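Local coordinates for protein cytochrome b5 reductase 4 (Homo sapiens, PDB 3LF5) that carries heme in a cytochrome b5-like domain and probably passes electrons from NADH, by way of its flavin-containing reductase domain, to acceptors, at residues A[18-22]-A[34-38]. Residues are numbered along the deposited sequence.
With HEM (protoporphyrin IX containing Fe), chain C.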
loop_
_atom_site.group_PDB
_atom_site.type_symbol
_atom_site.label_atom_id
_atom_site.label_comp_id
_atom_site.label_asym_id
_atom_site.label_seq_id
_atom_site.Cartn_x
_atom_site.Cartn_y
_atom_site.Cartn_z
ATOM N N LYS A 18 -0.118 -5.466 -8.818
ATOM C CA LYS A 18 -1.142 -5.836 -9.791
ATOM C C LYS A 18 -1.500 -7.287 -9.581
ATOM O O LYS A 18 -0.692 -8.060 -9.084
ATOM C CB LYS A 18 -0.656 -5.605 -11.218
ATOM C CG LYS A 18 -0.187 -4.202 -11.515
ATOM C CD LYS A 18 -1.289 -3.185 -11.319
ATOM C CE LYS A 18 -0.902 -1.790 -11.880
ATOM N NZ LYS A 18 0.353 -1.213 -11.310
ATOM N N LYS A 19 -2.705 -7.670 -9.959
ATOM C CA LYS A 19 -3.125 -9.042 -9.702
ATOM C C LYS A 19 -2.191 -10.116 -10.252
ATOM O O LYS A 19 -1.916 -11.118 -9.567
ATOM C CB LYS A 19 -4.535 -9.253 -10.218
ATOM C CG LYS A 19 -5.143 -10.529 -9.689
ATOM C CD LYS A 19 -6.591 -10.672 -10.082
ATOM C CE LYS A 19 -7.481 -9.756 -9.277
ATOM N NZ LYS A 19 -8.886 -10.115 -9.449
ATOM N N ASP A 20 -1.666 -9.888 -11.448
ATOM C CA ASP A 20 -0.771 -10.852 -12.069
ATOM C C ASP A 20 0.676 -10.746 -11.601
ATOM O O ASP A 20 1.504 -11.564 -12.027
ATOM C CB ASP A 20 -0.834 -10.756 -13.610
ATOM C CG ASP A 20 -0.190 -9.474 -14.183
ATOM O OD1 ASP A 20 0.087 -9.475 -15.405
ATOM O OD2 ASP A 20 -0.000 -8.458 -13.475
ATOM N N ASP A 21 0.980 -9.756 -10.757
ATOM C CA ASP A 21 2.323 -9.545 -10.243
ATOM C C ASP A 21 2.176 -8.833 -8.908
ATOM O O ASP A 21 2.337 -7.614 -8.788
ATOM C CB ASP A 21 3.164 -8.736 -11.220
ATOM C CG ASP A 21 4.615 -8.619 -10.800
ATOM O OD1 ASP A 21 5.035 -9.262 -9.827
ATOM O OD2 ASP A 21 5.351 -7.907 -11.510
ATOM N N CYS A 22 1.823 -9.630 -7.902
ATOM C CA CYS A 22 1.388 -9.137 -6.615
ATOM C C CYS A 22 2.293 -9.658 -5.533
ATOM O O CYS A 22 2.297 -10.859 -5.257
ATOM C CB CYS A 22 -0.035 -9.622 -6.307
ATOM S SG CYS A 22 -0.745 -8.906 -4.816
ATOM N N SER A 34 0.659 -13.858 -6.429
ATOM C CA SER A 34 -0.102 -14.016 -7.665
ATOM C C SER A 34 -0.578 -15.449 -7.916
ATOM O O SER A 34 -1.729 -15.614 -8.293
ATOM C CB SER A 34 0.629 -13.451 -8.873
ATOM O OG SER A 34 0.591 -12.046 -8.831
ATOM N N PRO A 35 0.235 -16.494 -7.648
ATOM C CA PRO A 35 -0.304 -17.853 -7.851
ATOM C C PRO A 35 -1.345 -18.294 -6.822
ATOM O O PRO A 35 -2.117 -19.214 -7.067
ATOM C CB PRO A 35 0.930 -18.766 -7.776
ATOM C CG PRO A 35 2.059 -17.923 -7.478
ATOM C CD PRO A 35 1.683 -16.499 -7.399
ATOM N N TYR A 36 -1.381 -17.614 -5.686
ATOM C CA TYR A 36 -2.323 -17.928 -4.613
ATOM C C TYR A 36 -3.666 -17.213 -4.808
ATOM O O TYR A 36 -4.664 -17.599 -4.187
ATOM C CB TYR A 36 -1.723 -17.521 -3.249
ATOM C CG TYR A 36 -2.584 -17.904 -2.045
ATOM C CD1 TYR A 36 -2.941 -19.228 -1.824
ATOM C CD2 TYR A 36 -3.067 -16.943 -1.178
ATOM C CE1 TYR A 36 -3.765 -19.567 -0.757
ATOM C CE2 TYR A 36 -3.856 -17.284 -0.143
ATOM C CZ TYR A 36 -4.222 -18.589 0.077
ATOM O OH TYR A 36 -5.058 -18.916 1.128
ATOM N N MET A 37 -3.688 -16.158 -5.629
ATOM C CA MET A 37 -4.886 -15.343 -5.802
ATOM C C MET A 37 -6.137 -16.169 -6.004
ATOM O O MET A 37 -7.155 -15.908 -5.354
ATOM C CB MET A 37 -4.726 -14.424 -7.016
ATOM C CG MET A 37 -4.116 -13.125 -6.720
ATOM S SD MET A 37 -5.173 -11.971 -5.828
ATOM C CE MET A 37 -3.788 -10.939 -5.384
ATOM N N GLU A 38 -6.064 -17.142 -6.912
ATOM C CA GLU A 38 -7.250 -17.902 -7.292
ATOM C C GLU A 38 -7.721 -18.871 -6.195
ATOM O O GLU A 38 -8.829 -19.389 -6.294
ATOM C CB GLU A 38 -6.992 -18.665 -8.590
ATOM C CG GLU A 38 -6.054 -19.835 -8.438
ATOM C CD GLU A 38 -6.012 -20.698 -9.680
ATOM O OE1 GLU A 38 -7.024 -21.371 -9.973
ATOM O OE2 GLU A 38 -4.976 -20.704 -10.358
HETATM C CHA HEM C . -9.829 -16.261 4.805
HETATM C CHB HEM C . -8.921 -11.569 4.009
HETATM C CHC HEM C . -4.280 -12.545 3.303
HETATM C CHD HEM C . -5.194 -17.229 3.893
HETATM C C1A HEM C . -9.966 -14.910 4.646
HETATM C C2A HEM C . -11.176 -14.157 4.806
HETATM C C3A HEM C . -10.939 -12.880 4.577
HETATM C C4A HEM C . -9.539 -12.764 4.259
HETATM C CMA HEM C . -11.926 -11.694 4.658
HETATM C CAA HEM C . -12.512 -14.770 5.200
HETATM C CBA HEM C . -12.536 -14.592 6.708
HETATM C CGA HEM C . -13.884 -14.793 7.299
HETATM O O1A HEM C . -13.850 -14.972 8.538
HETATM O O2A HEM C . -14.927 -14.785 6.576
HETATM C C1B HEM C . -7.578 -11.401 3.816
HETATM C C2B HEM C . -6.895 -10.142 3.627
HETATM C C3B HEM C . -5.609 -10.408 3.429
HETATM C C4B HEM C . -5.438 -11.850 3.499
HETATM C CMB HEM C . -7.568 -8.762 3.646
HETATM C CAB HEM C . -4.498 -9.363 3.191
HETATM C CBB HEM C . -3.277 -9.520 3.716
HETATM C C1C HEM C . -4.146 -13.903 3.314
HETATM C C2C HEM C . -2.965 -14.679 3.008
HETATM C C3C HEM C . -3.264 -15.957 3.189
HETATM C C4C HEM C . -4.611 -16.047 3.601
HETATM C CMC HEM C . -1.610 -14.134 2.569
HETATM C CAC HEM C . -2.415 -17.215 3.001
HETATM C CBC HEM C . -1.149 -17.222 3.360
HETATM C C1D HEM C . -6.472 -17.390 4.319
HETATM C C2D HEM C . -6.975 -18.613 4.873
HETATM C C3D HEM C . -8.435 -18.325 5.152
HETATM C C4D HEM C . -8.655 -16.956 4.743
HETATM C CMD HEM C . -6.181 -19.910 5.106
HETATM C CAD HEM C . -9.421 -19.298 5.806
HETATM C CBD HEM C . -9.185 -19.330 7.326
HETATM C CGD HEM C . -10.195 -20.320 7.883
HETATM O O1D HEM C . -10.250 -21.474 7.396
HETATM O O2D HEM C . -10.949 -19.920 8.804
HETATM N NA HEM C . -8.969 -14.019 4.293
HETATM N NB HEM C . -6.672 -12.429 3.738
HETATM N NC HEM C . -5.140 -14.784 3.681
HETATM N ND HEM C . -7.458 -16.443 4.259
HETATM FE FE HEM C . -7.030 -14.431 3.995
HETATM O O HOH W 1 -2.946 -13.691 -10.082
#
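A single hydroxyl can hold a tight turn against a neighbouring loop by serving as donor and acceptor at once, and Ser34 illustrates the principle. Lys18 to Asp21 form a type I beta turn, closed by Asp21 N to Lys18 O at 2.9 Å. The CA-to-CB bond of Ser34 points toward this turn: Ser34 OG donates to Lys19 O (2.8 Å) and accepts from Cys22 N (2.9 Å), so one oxygen satisfies two main-chain groups at the turn and the strand it leads into. A water extends the polar link, donating to both Lys19 O and Ser34 O.

Met37, three residues further on, supplies the apolar half. Its methyl carbon CE lies 3.7 Å from Cys22 SG, where both residues are buried, while Met37 CG meets the aliphatic part of Lys19 (CG to CG, 4.1 Å). The Lys19 amine continues to a salt bridge with Glu44.

Between these two anchoring residues, Tyr36 belongs to the heme pocket of this cytochrome b5-like domain, its OH 3.2 Å from HEM CHD. The contact thus ties the 17-18/21-26 hairpin to the pocket-forming loop after strand 29-32, the antiparallel partner of strand 21-26, while Met37 and Tyr36 pack against helix 44-48.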